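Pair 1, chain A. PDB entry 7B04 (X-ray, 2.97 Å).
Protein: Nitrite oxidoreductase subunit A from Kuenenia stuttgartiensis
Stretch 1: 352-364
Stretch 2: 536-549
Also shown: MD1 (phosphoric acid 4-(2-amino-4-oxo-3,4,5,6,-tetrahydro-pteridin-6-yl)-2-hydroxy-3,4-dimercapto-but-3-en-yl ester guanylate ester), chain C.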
# COMPACT_ATOMS: atom_id res chain seq x y z
N ASN A 352 3.49 1.01 25.20
CA ASN A 352 4.46 0.36 24.33
C ASN A 352 5.60 -0.25 25.13
O ASN A 352 5.99 0.27 26.18
CB ASN A 352 4.98 1.34 23.29
CG ASN A 352 3.89 2.22 22.72
OD1 ASN A 352 3.24 2.98 23.45
ND2 ASN A 352 3.67 2.13 21.41
N ASN A 353 6.13 -1.36 24.62
CA ASN A 353 7.25 -2.09 25.21
C ASN A 353 6.88 -2.71 26.56
O ASN A 353 7.72 -2.80 27.46
CB ASN A 353 8.49 -1.18 25.36
CG ASN A 353 9.79 -1.96 25.40
OD1 ASN A 353 9.79 -3.19 25.43
ND2 ASN A 353 10.90 -1.24 25.41
N THR A 354 5.61 -3.12 26.71
CA THR A 354 5.15 -3.70 27.97
C THR A 354 4.28 -4.95 27.79
O THR A 354 3.54 -5.30 28.72
CB THR A 354 4.36 -2.69 28.81
OG1 THR A 354 3.11 -2.40 28.17
CG2 THR A 354 5.14 -1.40 29.01
N ASP A 355 4.33 -5.63 26.64
CA ASP A 355 3.40 -6.74 26.44
C ASP A 355 3.75 -7.97 27.26
O ASP A 355 2.87 -8.80 27.52
CB ASP A 355 3.33 -7.15 24.97
CG ASP A 355 2.56 -6.17 24.11
OD1 ASP A 355 2.02 -6.59 23.07
OD2 ASP A 355 2.51 -4.97 24.48
N THR A 356 5.02 -8.13 27.66
CA THR A 356 5.38 -9.28 28.48
C THR A 356 4.57 -9.31 29.76
O THR A 356 4.07 -10.37 30.16
CB THR A 356 6.88 -9.27 28.80
OG1 THR A 356 7.64 -9.26 27.59
CG2 THR A 356 7.25 -10.50 29.62
N ALA A 357 4.40 -8.15 30.40
CA ALA A 357 3.63 -8.09 31.63
C ALA A 357 2.18 -8.50 31.40
O ALA A 357 1.60 -9.24 32.21
CB ALA A 357 3.70 -6.69 32.23
N LEU A 358 1.58 -8.06 30.29
CA LEU A 358 0.18 -8.35 30.02
C LEU A 358 -0.08 -9.85 29.96
O LEU A 358 -1.00 -10.36 30.60
CB LEU A 358 -0.26 -7.68 28.72
CG LEU A 358 -1.70 -7.97 28.28
CD1 LEU A 358 -2.70 -7.40 29.28
CD2 LEU A 358 -1.96 -7.42 26.88
N PHE A 359 0.75 -10.58 29.21
CA PHE A 359 0.56 -12.02 29.08
C PHE A 359 1.01 -12.77 30.33
O PHE A 359 0.55 -13.89 30.57
CB PHE A 359 1.29 -12.54 27.85
CG PHE A 359 0.62 -12.17 26.56
CD1 PHE A 359 -0.39 -12.96 26.03
CD2 PHE A 359 0.97 -11.01 25.88
CE1 PHE A 359 -1.02 -12.62 24.85
CE2 PHE A 359 0.35 -10.66 24.70
CZ PHE A 359 -0.65 -11.47 24.18
N LEU A 360 1.91 -12.18 31.13
CA LEU A 360 2.21 -12.75 32.43
C LEU A 360 1.01 -12.63 33.36
O LEU A 360 0.70 -13.56 34.12
CB LEU A 360 3.43 -12.07 33.05
CG LEU A 360 4.80 -12.41 32.45
CD1 LEU A 360 5.88 -11.49 33.02
CD2 LEU A 360 5.16 -13.86 32.70
N GLY A 361 0.32 -11.49 33.32
CA GLY A 361 -0.89 -11.34 34.11
C GLY A 361 -1.98 -12.31 33.68
O GLY A 361 -2.73 -12.82 34.51
N ILE A 362 -2.09 -12.56 32.37
CA ILE A 362 -3.08 -13.52 31.88
C ILE A 362 -2.67 -14.94 32.26
O ILE A 362 -3.52 -15.78 32.58
CB ILE A 362 -3.26 -13.35 30.36
CG1 ILE A 362 -3.81 -11.96 30.04
CG2 ILE A 362 -4.19 -14.43 29.81
CD1 ILE A 362 -3.82 -11.64 28.56
N THR A 363 -1.37 -15.23 32.23
CA THR A 363 -0.89 -16.53 32.67
C THR A 363 -1.22 -16.76 34.15
O THR A 363 -1.58 -17.87 34.54
CB THR A 363 0.62 -16.65 32.44
OG1 THR A 363 0.90 -16.42 31.05
CG2 THR A 363 1.12 -18.03 32.83
N LYS A 364 -1.10 -15.71 34.97
CA LYS A 364 -1.46 -15.83 36.38
C LYS A 364 -2.94 -16.15 36.54
O LYS A 364 -3.31 -16.96 37.39
CB LYS A 364 -1.10 -14.54 37.12
CG LYS A 364 -1.57 -14.51 38.56
CD LYS A 364 -1.14 -13.24 39.27
CE LYS A 364 -1.85 -13.09 40.60
NZ LYS A 364 -1.51 -14.20 41.53
N THR A 536 12.72 -10.60 22.82
CA THR A 536 13.03 -11.98 23.22
C THR A 536 12.13 -12.44 24.36
O THR A 536 11.56 -13.54 24.32
CB THR A 536 14.50 -12.08 23.65
OG1 THR A 536 15.35 -11.60 22.61
CG2 THR A 536 14.87 -13.53 23.96
N LEU A 537 11.98 -11.60 25.38
CA LEU A 537 11.09 -11.91 26.48
C LEU A 537 9.64 -11.91 26.03
O LEU A 537 8.85 -12.77 26.44
CB LEU A 537 11.27 -10.87 27.60
CG LEU A 537 12.51 -10.98 28.47
CD1 LEU A 537 12.72 -9.63 29.13
CD2 LEU A 537 12.33 -12.08 29.49
N MET A 538 9.28 -10.95 25.18
CA MET A 538 7.91 -10.84 24.69
C MET A 538 7.49 -12.09 23.92
O MET A 538 6.39 -12.62 24.13
CB MET A 538 7.77 -9.60 23.81
CG MET A 538 7.26 -8.38 24.53
SD MET A 538 7.65 -6.90 23.57
CE MET A 538 6.32 -5.80 24.00
N ASN A 539 8.35 -12.58 23.03
CA ASN A 539 7.99 -13.76 22.25
C ASN A 539 7.86 -14.98 23.15
O ASN A 539 6.95 -15.80 22.97
CB ASN A 539 9.02 -13.99 21.15
CG ASN A 539 9.15 -12.80 20.23
OD1 ASN A 539 10.21 -12.20 20.14
ND2 ASN A 539 8.07 -12.45 19.55
N ARG A 540 8.77 -15.12 24.12
CA ARG A 540 8.61 -16.16 25.13
C ARG A 540 7.30 -15.96 25.89
O ARG A 540 6.61 -16.93 26.21
CB ARG A 540 9.80 -16.15 26.08
CG ARG A 540 11.11 -16.56 25.44
CD ARG A 540 12.28 -16.27 26.36
NE ARG A 540 12.21 -17.07 27.58
CZ ARG A 540 12.95 -16.84 28.66
NH1 ARG A 540 13.83 -15.85 28.66
NH2 ARG A 540 12.82 -17.62 29.73
N SER A 541 6.96 -14.71 26.18
CA SER A 541 5.70 -14.41 26.85
C SER A 541 4.50 -14.83 26.01
O SER A 541 3.44 -15.16 26.55
CB SER A 541 5.63 -12.92 27.19
OG SER A 541 4.36 -12.55 27.68
N TYR A 542 4.64 -14.81 24.68
CA TYR A 542 3.54 -15.10 23.78
C TYR A 542 3.17 -16.58 23.70
O TYR A 542 2.17 -16.92 23.06
CB TYR A 542 3.87 -14.58 22.38
CG TYR A 542 3.96 -13.07 22.31
CD1 TYR A 542 3.31 -12.28 23.25
CD2 TYR A 542 4.71 -12.44 21.32
CE1 TYR A 542 3.39 -10.91 23.20
CE2 TYR A 542 4.79 -11.06 21.27
CZ TYR A 542 4.13 -10.30 22.21
OH TYR A 542 4.21 -8.93 22.16
N TYR A 543 3.93 -17.48 24.34
CA TYR A 543 3.57 -18.89 24.39
C TYR A 543 2.93 -19.29 25.71
O TYR A 543 2.27 -20.34 25.76
CB TYR A 543 4.79 -19.79 24.14
CG TYR A 543 5.14 -20.02 22.68
CD1 TYR A 543 5.13 -18.97 21.77
CD2 TYR A 543 5.46 -21.29 22.22
CE1 TYR A 543 5.45 -19.18 20.44
CE2 TYR A 543 5.77 -21.50 20.89
CZ TYR A 543 5.77 -20.45 20.00
OH TYR A 543 6.08 -20.65 18.68
N LEU A 544 3.11 -18.51 26.78
CA LEU A 544 2.61 -18.92 28.09
C LEU A 544 1.12 -19.20 28.11
O LEU A 544 0.73 -20.29 28.57
CB LEU A 544 3.00 -17.86 29.13
CG LEU A 544 4.47 -17.80 29.54
CD1 LEU A 544 4.73 -16.58 30.40
CD2 LEU A 544 4.86 -19.07 30.28
N PRO A 545 0.23 -18.31 27.64
CA PRO A 545 -1.20 -18.65 27.67
C PRO A 545 -1.57 -19.76 26.70
O PRO A 545 -2.59 -20.43 26.92
CB PRO A 545 -1.88 -17.33 27.29
CG PRO A 545 -0.88 -16.61 26.48
CD PRO A 545 0.46 -16.97 27.06
N VAL A 546 -0.77 -19.98 25.66
CA VAL A 546 -1.10 -21.00 24.66
C VAL A 546 -0.47 -22.35 24.98
O VAL A 546 -0.96 -23.38 24.49
CB VAL A 546 -0.67 -20.51 23.26
CG1 VAL A 546 0.81 -20.72 23.03
CG2 VAL A 546 -1.47 -21.20 22.19
N MET A 547 0.60 -22.39 25.78
CA MET A 547 1.14 -23.66 26.24
C MET A 547 0.19 -24.34 27.22
O MET A 547 0.06 -25.56 27.23
CB MET A 547 2.51 -23.46 26.89
CG MET A 547 3.64 -23.14 25.93
SD MET A 547 5.23 -23.15 26.78
CE MET A 547 5.15 -21.61 27.68
N LEU A 548 -0.46 -23.54 28.07
CA LEU A 548 -1.31 -24.08 29.12
C LEU A 548 -2.67 -24.52 28.61
O LEU A 548 -3.28 -25.43 29.18
CB LEU A 548 -1.46 -23.05 30.23
CG LEU A 548 -0.14 -22.64 30.88
CD1 LEU A 548 -0.33 -21.48 31.85
CD2 LEU A 548 0.48 -23.84 31.59
N THR A 549 -3.16 -23.91 27.53
CA THR A 549 -4.49 -24.19 27.02
C THR A 549 -4.52 -25.25 25.93
O THR A 549 -5.60 -25.58 25.44
CB THR A 549 -5.12 -22.90 26.48
OG1 THR A 549 -4.22 -22.29 25.54
CG2 THR A 549 -5.41 -21.93 27.61
PB MD1 C . 4.37 -5.56 11.17
O3B MD1 C . 5.21 -4.36 11.92
O1B MD1 C . 2.90 -5.24 11.21
O2B MD1 C . 4.63 -6.86 11.88
O3A MD1 C . 4.88 -5.65 9.60
C10 MD1 C . 6.17 -6.11 9.30
C11 MD1 C . 6.13 -6.89 7.96
O11 MD1 C . 5.02 -6.15 7.07
C12 MD1 C . 7.37 -6.99 7.45
S12 MD1 C . 8.76 -7.24 8.60
C13 MD1 C . 7.78 -6.97 5.96
S13 MD1 C . 9.55 -7.15 5.61
C14 MD1 C . 6.91 -6.77 4.83
N15 MD1 C . 6.40 -5.25 5.00
C16 MD1 C . 5.28 -4.96 4.20
C15 MD1 C . 5.13 -3.65 3.50
O14 MD1 C . 5.97 -2.82 3.59
N17 MD1 C . 3.91 -3.41 2.68
C17 MD1 C . 2.82 -4.50 2.56
N16 MD1 C . 1.64 -4.25 1.76
N18 MD1 C . 2.97 -5.82 3.27
C20 MD1 C . 4.15 -6.07 4.07
N8 MD1 C . 4.34 -7.29 4.76
C7 MD1 C . 5.85 -7.81 4.60
PA MD1 C . 4.56 -2.94 12.44
O1A MD1 C . 5.68 -1.95 12.66
O2A MD1 C . 3.62 -2.42 11.38
O5' MD1 C . 3.73 -3.12 13.86
C5' MD1 C . 2.40 -3.56 13.82
C4' MD1 C . 1.55 -2.87 14.94
O4' MD1 C . 2.19 -3.04 16.35
C1' MD1 C . 2.05 -1.63 16.98
N9 MD1 C . 3.02 -1.41 18.08
C4 MD1 C . 2.88 -2.08 19.22
N3 MD1 C . 1.88 -3.09 19.67
C2 MD1 C . 1.97 -3.67 21.01
N2 MD1 C . 0.99 -4.65 21.44
N1 MD1 C . 3.03 -3.27 21.90
C6 MD1 C . 3.99 -2.30 21.46
O6 MD1 C . 4.86 -1.96 22.18
C5 MD1 C . 3.88 -1.69 20.06
N7 MD1 C . 4.62 -0.79 19.41
C8 MD1 C . 4.10 -0.61 18.19
C2' MD1 C . 2.31 -0.88 15.98
O2' MD1 C . 1.84 0.47 16.21
C3' MD1 C . 1.47 -1.60 14.74
O3' MD1 C . 0.08 -1.20 14.79

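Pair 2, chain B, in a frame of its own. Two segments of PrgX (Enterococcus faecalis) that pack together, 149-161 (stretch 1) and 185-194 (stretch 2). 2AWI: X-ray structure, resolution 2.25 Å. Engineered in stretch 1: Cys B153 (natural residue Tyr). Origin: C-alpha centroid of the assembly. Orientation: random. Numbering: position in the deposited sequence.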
# COMPACT_ATOMS: atom_id res chain seq x y z
N PHE B 149 -8.65 34.91 26.83
CA PHE B 149 -7.36 34.37 27.24
C PHE B 149 -7.32 32.85 27.14
O PHE B 149 -8.34 32.21 26.86
CB PHE B 149 -7.04 34.82 28.67
CG PHE B 149 -7.33 36.28 28.93
CD1 PHE B 149 -8.61 36.69 29.32
CD2 PHE B 149 -6.35 37.25 28.72
CE1 PHE B 149 -8.90 38.04 29.51
CE2 PHE B 149 -6.63 38.62 28.91
CZ PHE B 149 -7.91 39.01 29.30
N GLY B 150 -6.15 32.27 27.37
CA GLY B 150 -5.99 30.83 27.31
C GLY B 150 -7.07 30.09 28.08
O GLY B 150 -7.72 29.19 27.54
N ILE B 151 -7.30 30.49 29.32
CA ILE B 151 -8.30 29.82 30.15
C ILE B 151 -9.70 29.87 29.53
O ILE B 151 -10.55 29.01 29.80
CB ILE B 151 -8.31 30.42 31.57
CG1 ILE B 151 -9.29 29.65 32.46
CG2 ILE B 151 -8.68 31.89 31.50
CD1 ILE B 151 -8.98 28.17 32.59
N ASP B 152 -9.96 30.88 28.70
CA ASP B 152 -11.26 30.99 28.03
C ASP B 152 -11.38 29.86 27.01
O ASP B 152 -12.43 29.24 26.87
CB ASP B 152 -11.42 32.34 27.34
CG ASP B 152 -11.59 33.48 28.32
OD1 ASP B 152 -12.51 33.40 29.16
OD2 ASP B 152 -10.81 34.46 28.24
N CYS B 153 -10.30 29.60 26.29
CA CYS B 153 -10.31 28.52 25.31
C CYS B 153 -10.31 27.16 26.01
O CYS B 153 -10.76 26.17 25.45
CB CYS B 153 -9.12 28.65 24.36
SG CYS B 153 -9.34 29.98 23.15
N GLU B 154 -9.84 27.12 27.25
CA GLU B 154 -9.85 25.87 28.00
C GLU B 154 -11.31 25.63 28.40
O GLU B 154 -11.83 24.52 28.25
CB GLU B 154 -8.97 25.98 29.26
CG GLU B 154 -8.77 24.66 29.99
CD GLU B 154 -7.93 24.81 31.25
OE1 GLU B 154 -6.82 25.38 31.18
OE2 GLU B 154 -8.39 24.36 32.33
N ILE B 155 -11.95 26.68 28.90
CA ILE B 155 -13.36 26.60 29.29
C ILE B 155 -14.22 26.14 28.12
O ILE B 155 -15.04 25.23 28.25
CB ILE B 155 -13.86 27.99 29.79
CG1 ILE B 155 -13.37 28.22 31.22
CG2 ILE B 155 -15.37 28.07 29.68
CD1 ILE B 155 -13.68 29.60 31.78
N VAL B 156 -14.02 26.75 26.96
CA VAL B 156 -14.79 26.37 25.78
C VAL B 156 -14.65 24.89 25.46
O VAL B 156 -15.61 24.23 25.08
CB VAL B 156 -14.35 27.19 24.55
CG1 VAL B 156 -14.42 26.34 23.30
CG2 VAL B 156 -15.26 28.40 24.41
N SER B 157 -13.43 24.37 25.61
CA SER B 157 -13.15 22.97 25.35
C SER B 157 -13.90 22.10 26.36
O SER B 157 -14.46 21.06 26.00
CB SER B 157 -11.65 22.72 25.47
OG SER B 157 -11.35 21.35 25.25
N ASN B 158 -13.90 22.52 27.62
CA ASN B 158 -14.58 21.80 28.68
C ASN B 158 -16.09 21.77 28.42
O ASN B 158 -16.76 20.78 28.73
CB ASN B 158 -14.30 22.47 30.03
CG ASN B 158 -12.84 22.39 30.45
OD1 ASN B 158 -12.38 23.17 31.30
ND2 ASN B 158 -12.11 21.44 29.89
N LEU B 159 -16.62 22.85 27.84
CA LEU B 159 -18.04 22.94 27.54
C LEU B 159 -18.46 22.00 26.41
O LEU B 159 -19.53 21.41 26.46
CB LEU B 159 -18.41 24.38 27.15
CG LEU B 159 -18.31 25.44 28.26
CD1 LEU B 159 -18.48 26.82 27.65
CD2 LEU B 159 -19.37 25.17 29.33
N LEU B 160 -17.61 21.87 25.39
CA LEU B 160 -17.91 20.98 24.28
C LEU B 160 -18.01 19.55 24.78
O LEU B 160 -18.49 18.67 24.08
CB LEU B 160 -16.82 21.06 23.21
CG LEU B 160 -16.80 22.26 22.26
CD1 LEU B 160 -15.56 22.21 21.37
CD2 LEU B 160 -18.05 22.25 21.40
N ASN B 161 -17.57 19.34 26.02
CA ASN B 161 -17.56 18.02 26.63
C ASN B 161 -18.81 17.69 27.45
O ASN B 161 -19.11 16.52 27.69
CB ASN B 161 -16.32 17.89 27.51
CG ASN B 161 -15.94 16.45 27.76
OD1 ASN B 161 -15.49 15.74 26.85
ND2 ASN B 161 -16.12 15.99 29.00
N ASP B 185 2.13 27.21 26.04
CA ASP B 185 0.96 26.78 26.81
C ASP B 185 -0.30 27.34 26.15
O ASP B 185 -1.26 26.61 25.90
CB ASP B 185 1.04 27.28 28.25
CG ASP B 185 2.14 26.60 29.05
OD1 ASP B 185 2.50 27.12 30.13
OD2 ASP B 185 2.63 25.54 28.60
N TYR B 186 -0.27 28.64 25.87
CA TYR B 186 -1.39 29.34 25.25
C TYR B 186 -1.68 28.72 23.87
O TYR B 186 -2.84 28.43 23.55
CB TYR B 186 -1.06 30.83 25.15
CG TYR B 186 -1.99 31.65 24.29
CD1 TYR B 186 -1.73 31.86 22.94
CD2 TYR B 186 -3.14 32.23 24.84
CE1 TYR B 186 -2.60 32.62 22.15
CE2 TYR B 186 -4.00 32.98 24.07
CZ TYR B 186 -3.73 33.17 22.72
OH TYR B 186 -4.61 33.91 21.96
N ASP B 187 -0.63 28.51 23.09
CA ASP B 187 -0.76 27.91 21.76
C ASP B 187 -1.52 26.58 21.79
O ASP B 187 -2.41 26.34 20.97
CB ASP B 187 0.62 27.68 21.14
CG ASP B 187 1.33 28.97 20.79
OD1 ASP B 187 2.45 28.89 20.25
OD2 ASP B 187 0.79 30.07 21.03
N LEU B 188 -1.15 25.71 22.73
CA LEU B 188 -1.77 24.39 22.84
C LEU B 188 -3.27 24.51 23.11
O LEU B 188 -4.09 23.86 22.46
CB LEU B 188 -1.13 23.60 23.97
CG LEU B 188 -1.09 22.07 23.90
CD1 LEU B 188 -1.15 21.53 25.31
CD2 LEU B 188 -2.24 21.51 23.10
N THR B 189 -3.61 25.35 24.07
CA THR B 189 -4.99 25.57 24.48
C THR B 189 -5.90 26.10 23.37
O THR B 189 -7.03 25.64 23.22
CB THR B 189 -5.03 26.53 25.65
OG1 THR B 189 -4.15 26.05 26.68
CG2 THR B 189 -6.44 26.63 26.20
N ILE B 190 -5.41 27.06 22.60
CA ILE B 190 -6.22 27.61 21.53
C ILE B 190 -6.40 26.59 20.41
O ILE B 190 -7.34 26.69 19.62
CB ILE B 190 -5.59 28.90 20.96
CG1 ILE B 190 -4.26 28.57 20.30
CG2 ILE B 190 -5.39 29.90 22.09
CD1 ILE B 190 -3.60 29.76 19.66
N GLN B 191 -5.50 25.61 20.35
CA GLN B 191 -5.55 24.56 19.34
C GLN B 191 -6.49 23.42 19.73
O GLN B 191 -7.18 22.86 18.88
CB GLN B 191 -4.16 23.98 19.09
CG GLN B 191 -3.35 24.70 18.03
CD GLN B 191 -1.89 24.27 18.04
OE1 GLN B 191 -1.09 24.78 18.82
NE2 GLN B 191 -1.54 23.33 17.18
N THR B 192 -6.50 23.08 21.01
CA THR B 192 -7.34 22.00 21.51
C THR B 192 -8.80 22.24 21.16
O THR B 192 -9.51 21.31 20.76
CB THR B 192 -7.19 21.85 23.04
OG1 THR B 192 -5.81 21.64 23.36
CG2 THR B 192 -8.01 20.67 23.55
N VAL B 193 -9.24 23.48 21.31
CA VAL B 193 -10.62 23.87 21.02
C VAL B 193 -10.99 23.50 19.60
O VAL B 193 -11.99 22.84 19.37
CB VAL B 193 -10.82 25.40 21.16
CG1 VAL B 193 -12.24 25.76 20.75
CG2 VAL B 193 -10.54 25.85 22.57
N LEU B 194 -10.18 23.94 18.65
CA LEU B 194 -10.45 23.68 17.26
C LEU B 194 -10.52 22.20 16.96
O LEU B 194 -11.44 21.74 16.30
CB LEU B 194 -9.39 24.36 16.38
CG LEU B 194 -9.13 25.82 16.75
CD1 LEU B 194 -8.05 26.41 15.87
CD2 LEU B 194 -10.41 26.61 16.63

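The two pairs share one backbone arrangement. In each, a helix of the first stretch packs beside helix of the second, and the chains run in roughly the same direction. The N-to-C directions of helices 355-364 and 536-541 in pair 1 differ by 25°, with a closest axis approach of 8.6 Å. Helices 150-159 and 185-194 in pair 2 differ by 29° and approach to 8.3 Å. Fourteen central residues superpose with an RMSD of 0.6 Å. Stretch 2 is one continuous helix in pair 2 but two helices in pair 1, interrupted around Tyr A542 and Tyr A543. Pair 1 buries 644 Å² between its stretches and pair 2 buries 418 Å².

Thr A356 matches Gly B150, and Met A538 matches Tyr B186. The backbones are close here: CA of Thr A356 lies 4.8 Å from CA of Met A538, and CA of Gly B150 5.3 Å from CA of Tyr B186. In pair 1 the threonine fills the space, with OG1 of Thr A356 3.2 Å from CG of Met A538. In pair 2 the glycine has no side chain, and the edge of the tyrosine ring comes to its backbone, with CD2 of Tyr B186 3.9 Å from N of Gly B150.

Ser A541 matches Thr B189. OG of Ser A541 gives a weak hydrogen bond to O of Thr A356 (3.3 Å). The threonine meets the equivalent carbonyl with a methyl, CG2 of Thr B189 lying 3.2 Å from O of Gly B150. Pair 2 has no hydrogen bond across its stretches.

Phe A359 matches Cys B153, an engineered residue that is Tyr in the natural sequence. Both have CA-to-CB pointing toward the other stretch and chi1 in m. The edge of Tyr A542 faces the ring of Phe A359, with planes at 75° and ring centroids 5.1 Å apart. CG of Pro A545 sits at the edge of the phenylalanine ring, 3.7 Å from CD1 of Phe A359. The smaller cysteine meets the matching Ile B190 and Val B193: SG of Cys B153 is 4.1 Å from CG2 of Ile B190, and CB of Cys B153 is 3.6 Å from CG2 of Val B193.

Further along, Ile A362 matches Val B156, and Pro A545 matches Val B193. The valines pack more closely, with CG1 of Val B156 3.4 Å from CG1 of Val B193, against 4.5 Å from CG2 of Ile A362 to CB of Pro A545. At the matched Thr A363 and Ser B157, OG1 of Thr A363 bonds back to O of Phe A359 (2.6 Å) and lies 3.2 Å from CB of Leu A544, while OG of Ser B157 is 3.8 Å from CG2 of Thr B192, the counterpart of that leucine.

Pair 1 also holds MD1 at its start. Asp A355 accepts hydrogen bonds from the ligand, including N2 of MD1 to OD1 of Asp A355 (2.7 Å), and OH of Tyr A542 adds a weak one to the same OD1 (3.3 Å).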